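Side-chain contact in PlaB phospholipase (Legionella pneumophila, PDB 6ZTI), which probably hydrolyses phospholipids as an alpha/beta-hydrolase virulence factor whose activity is controlled by NAD(H)-mediated tetramerization: residues Thr66-Val69 with Asp70-Ala73. Sequence-based numbering, arbitrary orientation.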
ATOM      1  N   THR B  66       3.313 -20.893   1.602  1.00 23.58           N
ATOM      2  CA  THR B  66       1.896 -21.234   1.523  1.00 30.34           C
ATOM      3  C   THR B  66       1.405 -22.058   2.710  1.00 23.00           C
ATOM      4  O   THR B  66       0.191 -22.146   2.921  1.00 28.74           O
ATOM      5  CB  THR B  66       1.603 -21.997   0.227  1.00 29.69           C
ATOM      6  OG1 THR B  66       2.208 -23.293   0.277  1.00 30.95           O
ATOM      7  CG2 THR B  66       2.155 -21.241  -0.968  1.00 32.54           C
ATOM      8  N   VAL B  67       2.308 -22.622   3.504  1.00 14.75           N
ATOM      9  CA  VAL B  67       1.941 -23.529   4.587  1.00 13.68           C
ATOM     10  C   VAL B  67       1.579 -22.719   5.822  1.00 24.94           C
ATOM     11  O   VAL B  67       2.292 -21.779   6.194  1.00 23.93           O
ATOM     12  CB  VAL B  67       3.085 -24.516   4.874  1.00 22.89           C
ATOM     13  CG1 VAL B  67       2.770 -25.384   6.085  1.00 19.20           C
ATOM     14  CG2 VAL B  67       3.351 -25.370   3.635  1.00 24.82           C
ATOM     15  N   THR B  68       0.459 -23.074   6.449  1.00 24.82           N
ATOM     16  CA  THR B  68      -0.039 -22.398   7.635  1.00 20.12           C
ATOM     17  C   THR B  68       0.115 -23.286   8.870  1.00 17.01           C
ATOM     18  O   THR B  68       0.327 -24.502   8.779  1.00 18.16           O
ATOM     19  CB  THR B  68      -1.515 -22.008   7.464  1.00 19.16           C
ATOM     20  OG1 THR B  68      -2.326 -23.189   7.514  1.00 21.68           O
ATOM     21  CG2 THR B  68      -1.751 -21.280   6.129  1.00 23.42           C
ATOM     22  N   VAL B  69      -0.009 -22.656  10.044  1.00 16.52           N
ATOM     23  CA  VAL B  69       0.011 -23.405  11.298  1.00 15.43           C
ATOM     24  C   VAL B  69      -1.136 -24.409  11.321  1.00 13.18           C
ATOM     25  O   VAL B  69      -0.980 -25.546  11.779  1.00 15.89           O
ATOM     26  CB  VAL B  69      -0.036 -22.433  12.494  1.00 11.19           C
ATOM     27  CG1 VAL B  69      -0.196 -23.172  13.818  1.00 11.25           C
ATOM     28  CG2 VAL B  69       1.225 -21.597  12.529  1.00 17.13           C
ATOM     29  N   ASP B  70      -2.298 -24.011  10.802  1.00 14.81           N
ATOM     30  CA  ASP B  70      -3.408 -24.942  10.634  1.00 13.68           C
ATOM     31  C   ASP B  70      -3.005 -26.152   9.791  1.00 16.41           C
ATOM     32  O   ASP B  70      -3.292 -27.298  10.159  1.00 13.45           O
ATOM     33  CB  ASP B  70      -4.577 -24.214   9.983  1.00 20.83           C
ATOM     34  CG  ASP B  70      -5.735 -25.140   9.668  1.00 21.62           C
ATOM     35  OD1 ASP B  70      -6.360 -25.645  10.626  1.00 20.20           O
ATOM     36  OD2 ASP B  70      -6.024 -25.342   8.468  1.00 25.26           O
ATOM     37  N   ASP B  71      -2.377 -25.906   8.634  1.00 11.39           N
ATOM     38  CA  ASP B  71      -1.870 -26.975   7.775  1.00 16.38           C
ATOM     39  C   ASP B  71      -0.944 -27.921   8.533  1.00 13.69           C
ATOM     40  O   ASP B  71      -1.047 -29.148   8.407  1.00 13.25           O
ATOM     41  CB  ASP B  71      -1.092 -26.393   6.586  1.00 21.07           C
ATOM     42  CG  ASP B  71      -1.946 -25.579   5.614  1.00 28.97           C
ATOM     43  OD1 ASP B  71      -3.201 -25.625   5.645  1.00 22.76           O
ATOM     44  OD2 ASP B  71      -1.311 -24.879   4.789  1.00 19.30           O
ATOM     45  N   ILE B  72      -0.001 -27.361   9.299  1.00 12.43           N
ATOM     46  CA  ILE B  72       1.007 -28.191   9.942  1.00  9.96           C
ATOM     47  C   ILE B  72       0.381 -29.040  11.039  1.00  9.60           C
ATOM     48  O   ILE B  72       0.763 -30.194  11.235  1.00  9.65           O
ATOM     49  CB  ILE B  72       2.147 -27.316  10.494  1.00  9.46           C
ATOM     50  CG1 ILE B  72       2.889 -26.621   9.347  1.00 15.57           C
ATOM     51  CG2 ILE B  72       3.119 -28.146  11.315  1.00 13.08           C
ATOM     52  CD1 ILE B  72       3.730 -25.440   9.799  1.00 17.79           C
ATOM     53  N   ALA B  73      -0.557 -28.473  11.797  1.00  9.86           N
ATOM     54  CA  ALA B  73      -1.229 -29.250  12.838  1.00 11.99           C
ATOM     55  C   ALA B  73      -2.068 -30.366  12.224  1.00 12.20           C
ATOM     56  O   ALA B  73      -2.084 -31.493  12.731  1.00 13.42           O
ATOM     57  CB  ALA B  73      -2.087 -28.329  13.702  1.00 14.42           C
TER
HETATM   58  O   HOH W   1      -4.971 -23.568   6.576  1.00 19.42           O
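A capping box formed by Thr68 and Asp71 starts helix 69-89, which follows strand 55-60 at the border of the parallel sheet of the alpha/beta-hydrolase fold. The motif shows how a helix start is closed by two reciprocal bonds, each from one residue's side chain to the other's backbone N-H. Thr68, the N-cap, accepts the N-H of Asp71 on OG1 at 2.9 Å, and the bond is nearly straight at 167°. A chi1 of 72° places this hydroxyl between the backbone N and the carbonyl carbon of Thr68, where it can accept the Asp71 N-H. In return, Thr68 N donates to Asp71 OD2 over 3.0 Å, reaching the carboxylate from above its plane. Asp71 CG lies beside its own backbone N (chi1 -65°), which brings the carboxylate back toward the cap. Regular helical bonding then begins with Ile72 N on Thr68 O and Ala73 N on Val69 O. Val67, just before the N-cap, and Ile72, four residues after it, form a hydrophobic staple that brackets the capping box in sequence, CG1 of Val67 crossing CG1 of Ile72 at about a right angle in a tight apolar contact of 3.5 Å.

Both aspartates also pair with the second subunit, where Arg461 of that subunit forms a salt bridge with Asp71 OD2 and Arg351 of that subunit one with Asp70 OD1. The cap is therefore built into a subunit interface, and the acidic pair at the helix N-terminus probably gains from the helix dipole as well as from these arginines. One water ties the polar groups together: it accepts from Thr68 OG1 at 2.8 Å while donating to Asp70 OD2, also at 2.8 Å, and to Asp71 OD1 at 2.9 Å.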